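Acyl-coenzyme A thioesterase THEM4 (PDB 2OV9) probably hydrolyses medium- and long-chain acyl-coenzyme A thioesters to free fatty acids and coenzyme A. Local coordinates at residues Ser60-Gly63 against His64-His68; Pro165-Leu168 against Phe169-Leu172; Val116-Thr119 against Ile120-Gly124. All blocks are in the same frame, centred on the assembly; numbering follows the deposited sequence.

Contact 1 (Ser60-Gly63 against His64-His68); sequences SIAG and HLEEH
His64, Leu65, Glu66 and Glu67 each give their backbone N-H to the carbonyl four residues earlier, on Ser60, Ile61, Ala62 and Gly63. The bond from Leu65 N to Ile61 O is 3.0 Å long and nearly straight, at 171°. The one from Glu67 N to Gly63 O has the same length but bends to 142°, where the helix nears its end. Apolar contact comes from Ile61 and Leu65, one turn apart. Their side chains lie alongside each other and point the same way, with CG2 of Ile61 4.1 Å from CD1 of Leu65. With chi1 of Ile61 at -69°, CG1 lies beside the backbone N and CG2 stands anti to it, which brings CG2 against Leu65.

These residues form the last turns of helix 51-67, in the N-terminal helical domain. This helix end packs on the second subunit, where Leu65 meets Ala40 and Ile61 meets Glu57.

Polar contacts involve His68 and Glu66. His68 ND1 donates to His64 O at 2.9 Å, and that oxygen lies in the plane of the His68 ring. The same ND1 sits 3.5 Å above the His64 ring, over its centre. The carboxylate of Glu66 runs back beside Ala62, with OE2 4.2 Å from Ala62 CB. OE2 also forms a salt bridge with Arg36 of the second subunit. Thr44 OG1 of that subunit hydrogen-bonds Leu65 O and His68 O.

Contact 2 (Pro165-Leu168 against Phe169-Leu172); sequences PTPL and FEPL
The turn that leads into strand 171-182 of the hot-dog thioesterase fold is built from Leu168, Phe169 and the residues around them. The backbone reverses here, and Phe169 takes a left-handed conformation (phi 69°, psi 15°). Its ring lies flat over Leu168: CB of Leu168 is 3.5 Å from the centroid of the Phe169 ring, a CH-pi contact almost on the ring normal. CD1 of Leu168 reaches the far end of the same ring, 3.8 Å from Phe169 CZ.

Two waters tie the limbs of the turn together. One donates to Pro167 O at 2.8 Å and to Glu170 O at 2.7 Å. The other donates to Leu168 O at 2.7 Å and, by a longer bond, to Glu170 OE1.

Leu172 meets the first limb of the turn. Its CD1 touches CG2 of Thr166 at 3.7 Å, and its CD2 meets CD of Pro167 at 4.0 Å. Thr166 can offer its methyl because CG2 is anti to the backbone N, with OG1 at chi1 -50°.

Outside the turn, Leu172 packs on Ile192 and Pro167 on Thr194 of strand 185-194. Thr166 rests on strand 199-208, and Leu172 pairs through its backbone with Val116 of strand 112-117.

Contact 3 (Val116-Thr119 against Ile120-Gly124); sequences VTLT and IPYQG
Leu118 and Tyr122 meet at about a right angle where the chain leaves strand 112-117. Before them, Val116 is still in the strand. Leu118 then sends CD2 over one face of the Tyr122 ring. This methyl is 4.2 Å from the ring centroid and 18° off the normal, a CH-pi contact. It lies toward the rim, and its closest ring atom is CD2 of Tyr122. CB of Pro121 covers the opposite face, also toward the rim, so the ring is held between two aliphatic groups.

Thr119 follows and meets the next three residues. Its O accepts the N-H of Tyr122 at 2.9 Å, with an N-H...O angle of 153°. Its OG1 comes to the ring edge, in plane, 3.5 Å from Tyr122 CD2. With chi1 at 49°, OG1 sits between the backbone N and the carbonyl carbon, and from there it also reaches CD of Pro121, 3.4 Å away. Thr119 N is buried and has no hydrogen-bond partner in the model.

At its far end, the Tyr122 hydroxyl is hydrogen-bonded to the backbone O of Leu98. With an alanine in place of Tyr122, Leu118 CD2 would probably lose the ring face it lies on, and the carbonyl of Leu98 its hydroxyl mate.

Around the turn, Ile120 packs on Leu42 and Arg43 of helix 26-43. Pro121 O accepts a hydrogen bond from Asn96 of the second subunit.

The bonds from Tyr122 N to Thr119 O and from Gln123 N to Ile120 O each reach three residues back, as in a short 3-10 helix; Ile120-Tyr122 form it. This turn begins the connection from strand 112-117 to helix 131-148, the long helix of the hot-dog fold.

How the contacts relate
Along the chain the order is contact 1, contact 3, contact 2. Contact 1 stands apart, at the end of helix 51-67 in the N-terminal helical domain. Its centre is about 28 Å from contact 3's and about 35 Å from contact 2's. Contacts 2 and 3 touch, with centres about 8 Å apart. They lie where loops meet neighbouring strands of one antiparallel sheet: contact 2 leads into 171-182 and contact 3 leads out of 112-117. A probable hydrogen bond joins Phe169 N to Leu118 O, strand pairing continues from there, and the Phe169 ring packs on Ile120. Contacts 1 and 3 both touch the second subunit, so the dimer is joined through the helical domain and beside the sheet.

Contact 1 (Ser60-Gly63 against His64-His68)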
ATOM      1  N   SER B  60     -10.546   0.949 -22.562  1.00 35.62           N
ATOM      2  CA  SER B  60     -11.017  -0.130 -23.433  1.00 35.97           C
ATOM      3  C   SER B  60     -10.624  -1.487 -22.855  1.00 36.19           C
ATOM      4  O   SER B  60     -11.457  -2.414 -22.778  1.00 35.37           O
ATOM      5  CB  SER B  60     -10.443   0.011 -24.853  1.00 36.07           C
ATOM      6  OG  SER B  60     -10.904  -1.034 -25.694  1.00 38.15           O
ATOM      7  N   ILE B  61      -9.355  -1.602 -22.461  1.00 36.30           N
ATOM      8  CA  ILE B  61      -8.861  -2.817 -21.801  1.00 37.00           C
ATOM      9  C   ILE B  61      -9.646  -3.142 -20.539  1.00 37.41           C
ATOM     10  O   ILE B  61     -10.050  -4.297 -20.325  1.00 37.69           O
ATOM     11  CB  ILE B  61      -7.372  -2.740 -21.475  1.00 36.62           C
ATOM     12  CG1 ILE B  61      -6.556  -2.774 -22.768  1.00 37.17           C
ATOM     13  CG2 ILE B  61      -6.975  -3.920 -20.577  1.00 37.67           C
ATOM     14  CD1 ILE B  61      -5.078  -2.334 -22.619  1.00 38.89           C
ATOM     15  N   ALA B  62      -9.877  -2.133 -19.705  1.00 37.16           N
ATOM     16  CA  ALA B  62     -10.641  -2.348 -18.470  1.00 37.01           C
ATOM     17  C   ALA B  62     -12.069  -2.811 -18.755  1.00 37.38           C
ATOM     18  O   ALA B  62     -12.601  -3.676 -18.044  1.00 38.14           O
ATOM     19  CB  ALA B  62     -10.659  -1.090 -17.648  1.00 36.72           C
ATOM     20  N   GLY B  63     -12.699  -2.216 -19.768  1.00 36.71           N
ATOM     21  CA  GLY B  63     -14.053  -2.608 -20.176  1.00 37.13           C
ATOM     22  C   GLY B  63     -14.114  -4.081 -20.563  1.00 37.27           C
ATOM     23  O   GLY B  63     -15.016  -4.805 -20.132  1.00 37.16           O
ATOM     24  N   HIS B  64     -13.139  -4.523 -21.357  1.00 37.27           N
ATOM     25  CA  HIS B  64     -13.022  -5.932 -21.737  1.00 37.27           C
ATOM     26  C   HIS B  64     -12.935  -6.831 -20.486  1.00 37.36           C
ATOM     27  O   HIS B  64     -13.683  -7.811 -20.342  1.00 37.97           O
ATOM     28  CB  HIS B  64     -11.764  -6.177 -22.604  1.00 36.74           C
ATOM     29  CG  HIS B  64     -11.707  -7.572 -23.154  1.00 37.54           C
ATOM     30  ND1 HIS B  64     -11.005  -8.592 -22.543  1.00 39.51           N
ATOM     31  CD2 HIS B  64     -12.330  -8.130 -24.218  1.00 36.33           C
ATOM     32  CE1 HIS B  64     -11.196  -9.718 -23.218  1.00 36.29           C
ATOM     33  NE2 HIS B  64     -11.993  -9.461 -24.238  1.00 39.40           N
ATOM     34  N   LEU B  65     -12.004  -6.511 -19.601  1.00 37.13           N
ATOM     35  CA  LEU B  65     -11.805  -7.283 -18.361  1.00 36.86           C
ATOM     36  C   LEU B  65     -13.071  -7.369 -17.528  1.00 37.16           C
ATOM     37  O   LEU B  65     -13.411  -8.435 -16.987  1.00 37.21           O
ATOM     38  CB  LEU B  65     -10.678  -6.688 -17.519  1.00 34.87           C
ATOM     39  CG  LEU B  65      -9.319  -6.645 -18.234  1.00 36.35           C
ATOM     40  CD1 LEU B  65      -8.244  -6.036 -17.321  1.00 36.28           C
ATOM     41  CD2 LEU B  65      -8.912  -8.029 -18.752  1.00 37.08           C
ATOM     42  N   GLU B  66     -13.762  -6.243 -17.434  1.00 37.97           N
ATOM     43  CA  GLU B  66     -15.026  -6.183 -16.697  1.00 38.95           C
ATOM     44  C   GLU B  66     -16.094  -7.077 -17.308  1.00 39.21           C
ATOM     45  O   GLU B  66     -16.868  -7.697 -16.595  1.00 38.81           O
ATOM     46  CB  GLU B  66     -15.516  -4.739 -16.619  1.00 39.37           C
ATOM     47  CG  GLU B  66     -14.717  -3.869 -15.632  1.00 38.62           C
ATOM     48  CD  GLU B  66     -14.845  -2.379 -15.919  1.00 40.65           C
ATOM     49  OE1 GLU B  66     -15.693  -1.991 -16.777  1.00 37.39           O
ATOM     50  OE2 GLU B  66     -14.076  -1.604 -15.288  1.00 40.16           O
ATOM     51  N   GLU B  67     -16.128  -7.143 -18.635  1.00 39.73           N
ATOM     52  CA  GLU B  67     -17.169  -7.889 -19.319  1.00 40.67           C
ATOM     53  C   GLU B  67     -16.892  -9.383 -19.338  1.00 40.80           C
ATOM     54  O   GLU B  67     -17.761 -10.163 -19.715  1.00 40.62           O
ATOM     55  CB  GLU B  67     -17.373  -7.353 -20.740  1.00 40.84           C
ATOM     56  CG  GLU B  67     -18.021  -5.984 -20.781  1.00 43.53           C
ATOM     57  CD  GLU B  67     -19.226  -5.897 -19.883  1.00 48.06           C
ATOM     58  OE1 GLU B  67     -20.285  -6.443 -20.258  1.00 49.79           O
ATOM     59  OE2 GLU B  67     -19.112  -5.290 -18.791  1.00 50.06           O
ATOM     60  N   HIS B  68     -15.682  -9.780 -18.952  1.00 40.36           N
ATOM     61  CA  HIS B  68     -15.329 -11.201 -18.896  1.00 40.65           C
ATOM     62  C   HIS B  68     -15.135 -11.713 -17.447  1.00 40.82           C
ATOM     63  O   HIS B  68     -14.020 -11.853 -16.954  1.00 40.54           O
ATOM     64  CB  HIS B  68     -14.145 -11.502 -19.839  1.00 40.50           C
ATOM     65  CG  HIS B  68     -14.493 -11.344 -21.291  1.00 40.57           C
ATOM     66  ND1 HIS B  68     -14.539 -10.115 -21.914  1.00 39.04           N
ATOM     67  CD2 HIS B  68     -14.869 -12.252 -22.226  1.00 39.72           C
ATOM     68  CE1 HIS B  68     -14.900 -10.273 -23.174  1.00 39.07           C
ATOM     69  NE2 HIS B  68     -15.107 -11.561 -23.392  1.00 39.40           N
TER

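Contact 2 (Pro165-Leu168 against Phe169-Leu172)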
ATOM      1  N   PRO B 165      16.806   5.259   6.916  1.00 37.95           N
ATOM      2  CA  PRO B 165      16.154   5.357   5.595  1.00 37.73           C
ATOM      3  C   PRO B 165      16.041   4.002   4.880  1.00 37.17           C
ATOM      4  O   PRO B 165      16.966   3.181   4.936  1.00 37.09           O
ATOM      5  CB  PRO B 165      17.108   6.271   4.817  1.00 38.08           C
ATOM      6  CG  PRO B 165      17.618   7.227   5.895  1.00 38.24           C
ATOM      7  CD  PRO B 165      17.765   6.367   7.137  1.00 38.50           C
ATOM      8  N   THR B 166      14.910   3.775   4.227  1.00 35.82           N
ATOM      9  CA  THR B 166      14.664   2.517   3.541  1.00 34.66           C
ATOM     10  C   THR B 166      14.692   2.782   2.042  1.00 33.72           C
ATOM     11  O   THR B 166      13.774   3.392   1.514  1.00 34.42           O
ATOM     12  CB  THR B 166      13.281   1.962   3.921  1.00 34.27           C
ATOM     13  OG1 THR B 166      13.131   1.966   5.351  1.00 35.85           O
ATOM     14  CG2 THR B 166      13.139   0.546   3.406  1.00 33.96           C
ATOM     15  N   PRO B 167      15.742   2.362   1.352  1.00 33.51           N
ATOM     16  CA  PRO B 167      15.848   2.792  -0.046  1.00 33.03           C
ATOM     17  C   PRO B 167      15.015   2.023  -1.037  1.00 31.95           C
ATOM     18  O   PRO B 167      14.771   0.842  -0.870  1.00 32.66           O
ATOM     19  CB  PRO B 167      17.337   2.565  -0.379  1.00 33.35           C
ATOM     20  CG  PRO B 167      17.757   1.461   0.588  1.00 34.49           C
ATOM     21  CD  PRO B 167      16.910   1.568   1.802  1.00 33.59           C
ATOM     22  N   LEU B 168      14.619   2.711  -2.095  1.00 32.12           N
ATOM     23  CA  LEU B 168      14.076   2.082  -3.289  1.00 31.95           C
ATOM     24  C   LEU B 168      15.238   1.503  -4.090  1.00 32.54           C
ATOM     25  O   LEU B 168      16.404   1.865  -3.859  1.00 31.19           O
ATOM     26  CB  LEU B 168      13.348   3.139  -4.138  1.00 31.95           C
ATOM     27  CG  LEU B 168      12.116   3.846  -3.546  1.00 32.98           C
ATOM     28  CD1 LEU B 168      11.689   4.958  -4.469  1.00 33.04           C
ATOM     29  CD2 LEU B 168      10.988   2.821  -3.336  1.00 28.80           C
ATOM     30  N   PHE B 169      14.918   0.626  -5.042  1.00 33.17           N
ATOM     31  CA  PHE B 169      15.866   0.123  -6.049  1.00 35.24           C
ATOM     32  C   PHE B 169      16.970  -0.804  -5.535  1.00 35.46           C
ATOM     33  O   PHE B 169      17.978  -1.015  -6.218  1.00 36.15           O
ATOM     34  CB  PHE B 169      16.503   1.272  -6.853  1.00 35.38           C
ATOM     35  CG  PHE B 169      15.566   2.424  -7.130  1.00 37.52           C
ATOM     36  CD1 PHE B 169      14.333   2.213  -7.763  1.00 39.19           C
ATOM     37  CD2 PHE B 169      15.921   3.713  -6.763  1.00 37.86           C
ATOM     38  CE1 PHE B 169      13.459   3.282  -8.002  1.00 40.32           C
ATOM     39  CE2 PHE B 169      15.057   4.810  -7.008  1.00 40.69           C
ATOM     40  CZ  PHE B 169      13.822   4.587  -7.635  1.00 39.92           C
ATOM     41  N   GLU B 170      16.821  -1.312  -4.322  1.00 35.90           N
ATOM     42  CA  GLU B 170      17.790  -2.281  -3.822  1.00 36.76           C
ATOM     43  C   GLU B 170      17.086  -3.330  -2.981  1.00 36.10           C
ATOM     44  O   GLU B 170      15.986  -3.089  -2.508  1.00 34.64           O
ATOM     45  CB  GLU B 170      18.929  -1.597  -3.059  1.00 38.03           C
ATOM     46  CG  GLU B 170      18.620  -1.220  -1.648  1.00 41.71           C
ATOM     47  CD  GLU B 170      19.743  -0.375  -1.044  1.00 46.37           C
ATOM     48  OE1 GLU B 170      20.142   0.626  -1.676  1.00 46.62           O
ATOM     49  OE2 GLU B 170      20.224  -0.709   0.063  1.00 47.85           O
ATOM     50  N   PRO B 171      17.716  -4.504  -2.823  1.00 35.95           N
ATOM     51  CA  PRO B 171      17.075  -5.626  -2.147  1.00 35.72           C
ATOM     52  C   PRO B 171      16.854  -5.354  -0.655  1.00 35.70           C
ATOM     53  O   PRO B 171      17.803  -5.046   0.076  1.00 35.32           O
ATOM     54  CB  PRO B 171      18.065  -6.791  -2.362  1.00 35.08           C
ATOM     55  CG  PRO B 171      19.047  -6.320  -3.355  1.00 35.85           C
ATOM     56  CD  PRO B 171      19.079  -4.848  -3.307  1.00 35.92           C
ATOM     57  N   LEU B 172      15.596  -5.430  -0.225  1.00 35.36           N
ATOM     58  CA  LEU B 172      15.230  -5.321   1.192  1.00 36.11           C
ATOM     59  C   LEU B 172      14.752  -6.674   1.745  1.00 36.90           C
ATOM     60  O   LEU B 172      13.877  -7.298   1.163  1.00 36.19           O
ATOM     61  CB  LEU B 172      14.062  -4.322   1.348  1.00 37.03           C
ATOM     62  CG  LEU B 172      14.255  -2.939   0.707  1.00 36.55           C
ATOM     63  CD1 LEU B 172      12.964  -2.120   0.803  1.00 37.69           C
ATOM     64  CD2 LEU B 172      15.456  -2.169   1.299  1.00 35.52           C
TER
HETATM   65  O   HOH W   1      13.987  -1.346  -2.425  1.00 26.73           O
HETATM   66  O   HOH W   2      19.013   2.356  -4.159  1.00 56.61           O

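Contact 3 (Val116-Thr119 against Ile120-Gly124)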
ATOM      1  N   VAL B 116      12.631  -8.157  -1.448  1.00 34.53           N
ATOM      2  CA  VAL B 116      11.907  -7.398  -2.461  1.00 34.52           C
ATOM      3  C   VAL B 116      12.703  -6.147  -2.816  1.00 33.76           C
ATOM      4  O   VAL B 116      13.246  -5.491  -1.942  1.00 33.28           O
ATOM      5  CB  VAL B 116      10.496  -6.998  -1.930  1.00 33.86           C
ATOM      6  CG1 VAL B 116      10.600  -6.001  -0.764  1.00 35.72           C
ATOM      7  CG2 VAL B 116       9.610  -6.425  -3.070  1.00 35.47           C
ATOM      8  N   THR B 117      12.763  -5.828  -4.100  1.00 34.03           N
ATOM      9  CA  THR B 117      13.378  -4.602  -4.558  1.00 32.84           C
ATOM     10  C   THR B 117      12.215  -3.685  -4.958  1.00 33.05           C
ATOM     11  O   THR B 117      11.452  -4.019  -5.861  1.00 32.82           O
ATOM     12  CB  THR B 117      14.291  -4.885  -5.750  1.00 32.30           C
ATOM     13  OG1 THR B 117      15.388  -5.679  -5.295  1.00 31.40           O
ATOM     14  CG2 THR B 117      14.826  -3.589  -6.324  1.00 31.90           C
ATOM     15  N   LEU B 118      12.055  -2.557  -4.268  1.00 33.19           N
ATOM     16  CA  LEU B 118      10.887  -1.702  -4.500  1.00 33.39           C
ATOM     17  C   LEU B 118      11.141  -0.547  -5.448  1.00 33.61           C
ATOM     18  O   LEU B 118      12.250  -0.039  -5.547  1.00 34.04           O
ATOM     19  CB  LEU B 118      10.301  -1.194  -3.171  1.00 32.96           C
ATOM     20  CG  LEU B 118       9.701  -2.218  -2.220  1.00 34.43           C
ATOM     21  CD1 LEU B 118       9.485  -1.608  -0.827  1.00 33.03           C
ATOM     22  CD2 LEU B 118       8.366  -2.780  -2.752  1.00 33.63           C
ATOM     23  N   THR B 119      10.070  -0.132  -6.110  1.00 33.51           N
ATOM     24  CA  THR B 119      10.085   0.783  -7.249  1.00 34.05           C
ATOM     25  C   THR B 119       9.314   2.070  -6.971  1.00 33.45           C
ATOM     26  O   THR B 119       8.677   2.213  -5.904  1.00 32.67           O
ATOM     27  CB  THR B 119       9.409   0.105  -8.427  1.00 34.38           C
ATOM     28  OG1 THR B 119       8.165  -0.444  -7.971  1.00 33.50           O
ATOM     29  CG2 THR B 119      10.283  -1.033  -8.977  1.00 35.41           C
ATOM     30  N   ILE B 120       9.331   2.999  -7.927  1.00 33.11           N
ATOM     31  CA  ILE B 120       8.860   4.359  -7.614  1.00 33.65           C
ATOM     32  C   ILE B 120       7.407   4.531  -7.181  1.00 31.99           C
ATOM     33  O   ILE B 120       7.105   5.506  -6.548  1.00 32.74           O
ATOM     34  CB  ILE B 120       9.184   5.466  -8.659  1.00 33.89           C
ATOM     35  CG1 ILE B 120       8.649   5.139 -10.052  1.00 33.88           C
ATOM     36  CG2 ILE B 120      10.672   5.870  -8.626  1.00 36.65           C
ATOM     37  CD1 ILE B 120       8.578   6.415 -10.922  1.00 35.16           C
ATOM     38  N   PRO B 121       6.495   3.621  -7.552  1.00 31.89           N
ATOM     39  CA  PRO B 121       5.135   3.798  -6.991  1.00 31.04           C
ATOM     40  C   PRO B 121       5.074   3.741  -5.477  1.00 31.42           C
ATOM     41  O   PRO B 121       4.120   4.281  -4.880  1.00 32.44           O
ATOM     42  CB  PRO B 121       4.369   2.604  -7.588  1.00 30.28           C
ATOM     43  CG  PRO B 121       5.028   2.373  -8.877  1.00 31.05           C
ATOM     44  CD  PRO B 121       6.503   2.512  -8.523  1.00 32.15           C
ATOM     45  N   TYR B 122       6.057   3.065  -4.875  1.00 31.00           N
ATOM     46  CA  TYR B 122       6.167   2.862  -3.404  1.00 31.64           C
ATOM     47  C   TYR B 122       6.922   3.988  -2.658  1.00 31.42           C
ATOM     48  O   TYR B 122       7.152   3.910  -1.428  1.00 31.75           O
ATOM     49  CB  TYR B 122       6.800   1.471  -3.126  1.00 29.81           C
ATOM     50  CG  TYR B 122       6.003   0.359  -3.789  1.00 30.38           C
ATOM     51  CD1 TYR B 122       4.811  -0.099  -3.234  1.00 32.38           C
ATOM     52  CD2 TYR B 122       6.387  -0.154  -5.028  1.00 32.18           C
ATOM     53  CE1 TYR B 122       4.054  -1.114  -3.854  1.00 31.17           C
ATOM     54  CE2 TYR B 122       5.628  -1.137  -5.678  1.00 30.46           C
ATOM     55  CZ  TYR B 122       4.473  -1.604  -5.085  1.00 30.33           C
ATOM     56  OH  TYR B 122       3.750  -2.579  -5.710  1.00 31.05           O
ATOM     57  N   GLN B 123       7.253   5.040  -3.407  1.00 32.79           N
ATOM     58  CA  GLN B 123       8.104   6.158  -2.938  1.00 32.90           C
ATOM     59  C   GLN B 123       7.389   7.098  -1.972  1.00 33.24           C
ATOM     60  O   GLN B 123       6.231   7.462  -2.194  1.00 33.03           O
ATOM     61  CB  GLN B 123       8.590   6.961  -4.133  1.00 33.32           C
ATOM     62  CG  GLN B 123       9.591   8.125  -3.853  1.00 32.63           C
ATOM     63  CD  GLN B 123      10.285   8.578  -5.143  1.00 33.21           C
ATOM     64  OE1 GLN B 123       9.642   8.762  -6.174  1.00 37.66           O
ATOM     65  NE2 GLN B 123      11.591   8.747  -5.090  1.00 31.60           N
ATOM     66  N   GLY B 124       8.096   7.468  -0.899  1.00 33.63           N
ATOM     67  CA  GLY B 124       7.681   8.562   0.016  1.00 33.84           C
ATOM     68  C   GLY B 124       8.751   9.646  -0.066  1.00 33.95           C
ATOM     69  O   GLY B 124       8.717  10.468  -0.965  1.00 34.75           O
TER